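Local coordinates for malonyl CoA-acyl carrier protein transacylase (Bartonella henselae, PDB 3QAT) that probably transfers the malonyl group from malonyl-CoA to the thiol of acyl carrier protein, supplying the chain-extending unit for fatty acid biosynthesis, at residues Lys23-Thr26 against Glu27-Ala31; Val72-Ala75 against Val76-Met80; Ser44-Leu47 against Ser48-Ile51. All blocks are in the same frame, centred on the assembly; numbering follows the deposited sequence.

Contact 1: Lys23-Thr26 against Glu27-Ala31; sequences KVLT and EQFVA
Leu-25 lays its CD1 methyl against the ring of Phe-29 one helical turn later, 3.8 Å from the ring atom CD2, while the carbonyl oxygen of the same leucine lies at the edge of that ring, near its plane. That oxygen also takes the backbone N-H of Phe-29 at 2.9 Å, so main chain and side chain of Leu-25 both meet the one residue. On the outer side of the turn Val-24 presents CG1 to the amide of Gln-28, 3.6 Å from its CD; the extended glutamine runs back along the helix, with CG close to the Val-24 carbonyl. Glu-27 likewise reaches back over a turn, and its OE2 comes 3.4 Å from CE of Lys-23. The ammonium NZ of Lys-23 stays 4.4 Å from OE2 of Glu-27, beyond a salt bridge, so any attraction is a loose one at the surface, where two long charged chains are well placed.

The Lys-23 carbonyl oxygen is gripped twice. One donor is the backbone N-H of Glu-27; the other is the hydroxyl of Thr-26, whose OG1 lies 2.7 Å from O of Lys-23. Rotation of OG1 to a place between its own backbone N and carbonyl carbon (chi1 68°) directs it back to this carbonyl, which satisfies the hydroxyl of the buried Thr-26. Phe-29 leaves helical geometry and serves as N-cap of the next helix, 30-43. Leu-25 and Phe-29 face helices 62-82 and 306-316, whereas Lys-23 and Thr-26 border Phe-52 of helix 47-53.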
loop_
_atom_site.group_PDB
_atom_site.type_symbol
_atom_site.label_atom_id
_atom_site.label_comp_id
_atom_site.label_asym_id
_atom_site.label_seq_id
_atom_site.Cartn_x
_atom_site.Cartn_y
_atom_site.Cartn_z
ATOM N N LYS A 23 18.625 -1.354 -4.741
ATOM C CA LYS A 23 20.071 -1.055 -4.788
ATOM C C LYS A 23 20.615 -1.305 -6.196
ATOM O O LYS A 23 21.291 -0.439 -6.769
ATOM C CB LYS A 23 20.865 -1.868 -3.748
ATOM C CG LYS A 23 22.395 -1.666 -3.787
ATOM C CD LYS A 23 22.771 -0.249 -3.385
ATOM C CE LYS A 23 24.234 0.058 -3.651
ATOM N NZ LYS A 23 24.561 1.432 -3.188
ATOM N N VAL A 24 20.297 -2.473 -6.753
ATOM C CA VAL A 24 20.749 -2.790 -8.123
ATOM C C VAL A 24 20.243 -1.768 -9.154
ATOM O O VAL A 24 21.000 -1.324 -10.041
ATOM C CB VAL A 24 20.374 -4.234 -8.524
ATOM C CG1 VAL A 24 20.656 -4.489 -10.032
ATOM C CG2 VAL A 24 21.144 -5.214 -7.631
ATOM N N LEU A 25 18.980 -1.368 -9.019
ATOM C CA LEU A 25 18.404 -0.392 -9.927
ATOM C C LEU A 25 19.165 0.943 -9.843
ATOM O O LEU A 25 19.409 1.566 -10.876
ATOM C CB LEU A 25 16.904 -0.197 -9.656
ATOM C CG LEU A 25 16.090 0.295 -10.856
ATOM C CD1 LEU A 25 15.986 -0.809 -11.941
ATOM C CD2 LEU A 25 14.694 0.760 -10.415
ATOM N N THR A 26 19.554 1.361 -8.636
ATOM C CA THR A 26 20.341 2.595 -8.477
ATOM C C THR A 26 21.727 2.517 -9.113
ATOM O O THR A 26 22.257 3.538 -9.546
ATOM C CB THR A 26 20.505 3.081 -7.021
ATOM O OG1 THR A 26 21.323 2.174 -6.280
ATOM C CG2 THR A 26 19.172 3.247 -6.331
ATOM N N GLU A 27 22.292 1.313 -9.149
ATOM C CA GLU A 27 23.607 1.092 -9.779
ATOM C C GLU A 27 23.506 1.173 -11.300
ATOM O O GLU A 27 24.459 1.605 -11.965
ATOM C CB GLU A 27 24.188 -0.252 -9.323
ATOM C CG GLU A 27 24.618 -0.218 -7.867
ATOM C CD GLU A 27 24.940 -1.590 -7.295
ATOM O OE1 GLU A 27 24.532 -2.615 -7.894
ATOM O OE2 GLU A 27 25.593 -1.632 -6.227
ATOM N N GLN A 28 22.340 0.803 -11.831
ATOM C CA GLN A 28 22.088 0.667 -13.273
ATOM C C GLN A 28 21.564 1.946 -13.929
ATOM O O GLN A 28 21.819 2.185 -15.111
ATOM C CB GLN A 28 21.069 -0.453 -13.534
ATOM C CG GLN A 28 21.560 -1.865 -13.237
ATOM C CD GLN A 28 20.426 -2.882 -13.296
ATOM O OE1 GLN A 28 19.291 -2.607 -12.875
ATOM N NE2 GLN A 28 20.726 -4.060 -13.829
ATOM N N PHE A 29 20.837 2.759 -13.162
ATOM C CA PHE A 29 20.168 3.932 -13.709
ATOM C C PHE A 29 20.303 5.135 -12.800
ATOM O O PHE A 29 19.935 5.083 -11.598
ATOM C CB PHE A 29 18.661 3.655 -13.914
ATOM C CG PHE A 29 18.362 2.503 -14.821
ATOM C CD1 PHE A 29 18.341 2.691 -16.201
ATOM C CD2 PHE A 29 18.085 1.233 -14.299
ATOM C CE1 PHE A 29 18.048 1.621 -17.071
ATOM C CE2 PHE A 29 17.794 0.149 -15.166
ATOM C CZ PHE A 29 17.779 0.352 -16.542
ATOM N N VAL A 30 20.807 6.236 -13.362
ATOM C CA VAL A 30 20.835 7.491 -12.605
ATOM C C VAL A 30 19.411 7.935 -12.203
ATOM O O VAL A 30 19.241 8.547 -11.152
ATOM C CB VAL A 30 21.640 8.612 -13.363
ATOM C CG1 VAL A 30 20.821 9.196 -14.537
ATOM C CG2 VAL A 30 22.105 9.719 -12.391
ATOM N N ALA A 31 18.402 7.600 -13.013
ATOM C CA ALA A 31 17.039 8.009 -12.702
ATOM C C ALA A 31 16.626 7.364 -11.382
ATOM O O ALA A 31 15.923 7.981 -10.590
ATOM C CB ALA A 31 16.068 7.603 -13.812
#

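Contact 2: Val72-Ala75 against Val76-Met80; sequences VSMA and VIRVM
Met-74 brings its terminal methyl CE to 4.2 Å from CG2 of Ile-77, and CE lies equally far from NE of Arg-78, approaching that guanidinium obliquely. The methionine starts out away from the residues ahead, yet its chain is bent at both chi2 (-55°) and chi3 (-56°), and this double fold carries CE forward. A flexible, unbranched thioether suits the task, since it can take the two bends that bring the methyl round. Arg-78 in turn runs its aliphatic CG past the Met-74 carbonyl oxygen at 3.2 Å before its polar end reaches the partly exposed side.

Where Met-74 reaches forward, Val-76 reaches back. It sets CG1 anti to the backbone N and CG2 beside that N, from where CG2 comes 3.5 Å from the Val-72 carbonyl oxygen. Val-79, three residues on, does the same to Ala-75, with CG2 3.3 Å from the Ala-75 oxygen. Ala-75 thus meets Val-79 through its carbonyl oxygen; its side chain is no more than a methyl, and that small bulk suits a place where helix 30-43 packs close, through Ala-32 and Phe-36.

Underneath runs an unbroken ladder of i to i+4 bonds, among them Val-76 N to Val-72 O and Val-79 N to Ala-75 O, both nearly straight at 169°. Ser-73 sends its hydroxyl out to the carbonyl of Ile-281, and Ile-77 packs on Phe-9 and Phe-11 of strand 6-11. This is a buried, largely apolar stretch of the alpha-helix 62-82, laid between the parallel sheet and the outer helices of an acyltransferase of the patatin-like clan.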
loop_
_atom_site.group_PDB
_atom_site.type_symbol
_atom_site.label_atom_id
_atom_site.label_comp_id
_atom_site.label_asym_id
_atom_site.label_seq_id
_atom_site.Cartn_x
_atom_site.Cartn_y
_atom_site.Cartn_z
ATOM N N VAL A 72 11.302 2.996 -3.756
ATOM C CA VAL A 72 11.559 1.919 -4.712
ATOM C C VAL A 72 10.567 2.017 -5.873
ATOM O O VAL A 72 10.966 1.931 -7.037
ATOM C CB VAL A 72 11.475 0.545 -4.049
ATOM C CG1 VAL A 72 11.649 -0.581 -5.095
ATOM C CG2 VAL A 72 12.548 0.443 -2.953
ATOM N N SER A 73 9.282 2.214 -5.569
ATOM C CA SER A 73 8.280 2.335 -6.626
ATOM C C SER A 73 8.575 3.509 -7.561
ATOM O O SER A 73 8.523 3.376 -8.795
ATOM C CB SER A 73 6.864 2.478 -6.052
ATOM O OG SER A 73 6.386 1.261 -5.513
ATOM N N MET A 74 8.896 4.649 -6.965
ATOM C CA MET A 74 9.172 5.856 -7.792
ATOM C C MET A 74 10.473 5.734 -8.586
ATOM O O MET A 74 10.565 6.258 -9.694
ATOM C CB MET A 74 9.155 7.124 -6.930
ATOM C CG MET A 74 7.726 7.557 -6.572
ATOM S SD MET A 74 6.623 7.786 -8.011
ATOM C CE MET A 74 7.542 8.984 -8.986
ATOM N N ALA A 75 11.467 5.009 -8.055
ATOM C CA ALA A 75 12.684 4.736 -8.854
ATOM C C ALA A 75 12.296 3.948 -10.122
ATOM O O ALA A 75 12.732 4.288 -11.232
ATOM C CB ALA A 75 13.710 3.939 -8.038
ATOM N N VAL A 76 11.475 2.914 -9.970
ATOM C CA VAL A 76 10.984 2.174 -11.145
ATOM C C VAL A 76 10.232 3.098 -12.119
ATOM O O VAL A 76 10.505 3.064 -13.340
ATOM C CB VAL A 76 10.110 0.984 -10.741
ATOM C CG1 VAL A 76 9.453 0.342 -11.992
ATOM C CG2 VAL A 76 10.943 -0.036 -9.990
ATOM N N ILE A 77 9.322 3.935 -11.606
ATOM C CA ILE A 77 8.568 4.856 -12.472
ATOM C C ILE A 77 9.522 5.769 -13.251
ATOM O O ILE A 77 9.356 5.974 -14.472
ATOM C CB ILE A 77 7.521 5.704 -11.684
ATOM C CG1 ILE A 77 6.387 4.819 -11.111
ATOM C CG2 ILE A 77 6.955 6.873 -12.569
ATOM C CD1 ILE A 77 5.431 4.172 -12.185
ATOM N N ARG A 78 10.504 6.340 -12.549
ATOM C CA ARG A 78 11.388 7.295 -13.220
ATOM C C ARG A 78 12.242 6.639 -14.285
ATOM O O ARG A 78 12.470 7.242 -15.347
ATOM C CB ARG A 78 12.274 8.042 -12.228
ATOM C CG ARG A 78 11.480 8.911 -11.313
ATOM C CD ARG A 78 11.216 10.248 -11.942
ATOM N NE ARG A 78 10.536 11.128 -10.989
ATOM C CZ ARG A 78 11.163 11.884 -10.077
ATOM N NH1 ARG A 78 12.482 11.854 -9.937
ATOM N NH2 ARG A 78 10.458 12.658 -9.288
ATOM N N VAL A 79 12.724 5.426 -14.011
ATOM C CA VAL A 79 13.442 4.663 -15.052
ATOM C C VAL A 79 12.540 4.396 -16.267
ATOM O O VAL A 79 12.949 4.640 -17.408
ATOM C CB VAL A 79 14.052 3.340 -14.499
ATOM C CG1 VAL A 79 14.643 2.474 -15.644
ATOM C CG2 VAL A 79 15.120 3.633 -13.462
ATOM N N MET A 80 11.305 3.930 -16.033
ATOM C CA MET A 80 10.356 3.711 -17.125
ATOM C C MET A 80 10.110 4.985 -17.938
ATOM O O MET A 80 10.099 4.957 -19.184
ATOM C CB MET A 80 9.018 3.168 -16.605
ATOM C CG MET A 80 9.144 1.779 -15.986
ATOM S SD MET A 80 7.531 1.149 -15.427
ATOM C CE MET A 80 6.775 0.566 -16.942
#

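Contact 3: Ser44-Leu47 against Ser48-Ile51; sequences SEKL and SDII
The Leu-47 carbonyl oxygen accepts the backbone N-H of Ile-51 at 3.0 Å, nearly straight at 166° and in the carbonyl plane, an i to i+4 bond near the start of helix 47-53. The approach to this turn is a short link from helix 30-43: Ser-44, with positive phi, closes the earlier helix in a Schellman motif, and Lys-46 is the centre of an inverse gamma turn. The carbonyl of Lys-46 then receives the N-H of Asp-49 at 3.1 Å, but the donor sits well above the carbonyl plane, so this bond is less well directed than the one made by Leu-47.

Leu-47 is buried, and so is its partner Ile-51. A chi1 of 176° swings CG of Leu-47 to the carbonyl side, where it meets CD1 of Ile-51 at 4.0 Å. Ile-50 brings its own CD1 to 4.4 Å from CD1 of Leu-47, a looser touch. Branched apolar chains suit this side, which packs on Asn-64, Pro-67 and Ala-68 of helix 62-82 and on Val-39 of helix 30-43. Ser-48, small and polar, faces another way and gives its OG to a hydrogen bond with the carboxylate of Asp-40. Glu-45, in the conformer described here, forms a salt bridge through OE1 with Arg-121 of helix 113-129.

Lys-46 and Asp-49 are exposed, as suits their charges. NZ of Lys-46 lies 6.0 Å from OD2 of Asp-49, too far to pair with it directly. The carboxylate instead rests against the aliphatic base of the lysine, with OD2 of Asp-49 3.6 Å from CB of Lys-46.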
loop_
_atom_site.group_PDB
_atom_site.type_symbol
_atom_site.label_atom_id
_atom_site.label_comp_id
_atom_site.label_asym_id
_atom_site.label_seq_id
_atom_site.Cartn_x
_atom_site.Cartn_y
_atom_site.Cartn_z
ATOM N N SER A 44 15.967 14.468 5.543
ATOM C CA SER A 44 17.186 14.860 6.261
ATOM C C SER A 44 17.826 13.664 6.949
ATOM O O SER A 44 18.251 13.749 8.112
ATOM C CB SER A 44 16.882 15.948 7.308
ATOM O OG SER A 44 16.385 17.127 6.687
ATOM N N GLU A 45 17.909 12.540 6.234
ATOM C CA GLU A 45 18.326 11.268 6.834
ATOM C C GLU A 45 18.856 10.357 5.749
ATOM O O GLU A 45 18.289 10.348 4.661
ATOM C CB GLU A 45 17.079 10.567 7.429
ATOM C CG GLU A 45 17.395 9.419 8.370
ATOM C CD GLU A 45 16.194 8.521 8.623
ATOM O OE1 GLU A 45 15.144 8.655 7.951
ATOM O OE2 GLU A 45 16.317 7.663 9.507
ATOM N N LYS A 46 19.877 9.553 6.058
ATOM C CA LYS A 46 20.319 8.512 5.131
ATOM C C LYS A 46 19.408 7.267 5.252
ATOM O O LYS A 46 19.846 6.165 5.622
ATOM C CB LYS A 46 21.782 8.130 5.371
ATOM C CG LYS A 46 22.784 9.187 4.924
ATOM C CD LYS A 46 22.884 9.213 3.389
ATOM C CE LYS A 46 24.031 10.102 2.891
ATOM N NZ LYS A 46 24.219 9.969 1.399
ATOM N N LEU A 47 18.134 7.444 4.910
ATOM C CA LEU A 47 17.196 6.328 4.896
ATOM C C LEU A 47 17.681 5.236 3.957
ATOM O O LEU A 47 17.508 4.037 4.250
ATOM C CB LEU A 47 15.804 6.832 4.468
ATOM C CG LEU A 47 14.740 5.737 4.325
ATOM C CD1 LEU A 47 14.445 4.985 5.664
ATOM C CD2 LEU A 47 13.443 6.311 3.697
ATOM N N SER A 48 18.295 5.642 2.841
ATOM C CA SER A 48 18.779 4.672 1.869
ATOM C C SER A 48 19.747 3.640 2.475
ATOM O O SER A 48 19.788 2.497 2.027
ATOM C CB SER A 48 19.427 5.389 0.667
ATOM O OG SER A 48 20.559 6.147 1.117
ATOM N N ASP A 49 20.524 4.021 3.499
ATOM C CA ASP A 49 21.415 3.043 4.143
ATOM C C ASP A 49 20.613 1.919 4.818
ATOM O O ASP A 49 21.022 0.761 4.789
ATOM C CB ASP A 49 22.339 3.717 5.149
ATOM C CG ASP A 49 23.497 4.464 4.488
ATOM O OD1 ASP A 49 23.881 4.133 3.346
ATOM O OD2 ASP A 49 24.059 5.355 5.156
ATOM N N ILE A 50 19.490 2.273 5.438
ATOM C CA ILE A 50 18.597 1.287 6.057
ATOM C C ILE A 50 17.937 0.427 4.969
ATOM O O ILE A 50 17.848 -0.795 5.093
ATOM C CB ILE A 50 17.535 1.997 6.922
ATOM C CG1 ILE A 50 18.194 2.717 8.107
ATOM C CG2 ILE A 50 16.436 1.016 7.382
ATOM C CD1 ILE A 50 17.246 3.760 8.780
ATOM N N ILE A 51 17.479 1.067 3.888
ATOM C CA ILE A 51 16.930 0.329 2.760
ATOM C C ILE A 51 17.910 -0.716 2.220
ATOM O O ILE A 51 17.527 -1.875 2.021
ATOM C CB ILE A 51 16.481 1.276 1.637
ATOM C CG1 ILE A 51 15.483 2.302 2.197
ATOM C CG2 ILE A 51 15.879 0.484 0.461
ATOM C CD1 ILE A 51 14.947 3.311 1.126
#

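How the contacts relate
Along the chain contact 3 falls between contacts 1 and 2. Contacts 1 and 2 touch, their centres about 10 Å apart: CB of Phe-29 packs on CG2 of Val-79 at 3.6 Å, and CD2 of Leu-25 on CG2 of Val-76 at 3.9 Å. Contact 3 touches neither, its nearest atoms being about 6 Å from contact 1 and about 5 Å from contact 2; Phe-36 of helix 30-43 meets side chains of all three. The Ser-48 side chain of contact 3 lies about 3 Å from a bound 1,2-ethanediol, probably from the crystallisation liquor. In contact 2, Ser-73 comes near, without touching, the GxSxG pattern round Ser-98, consistent with the nucleophile elbow of this family.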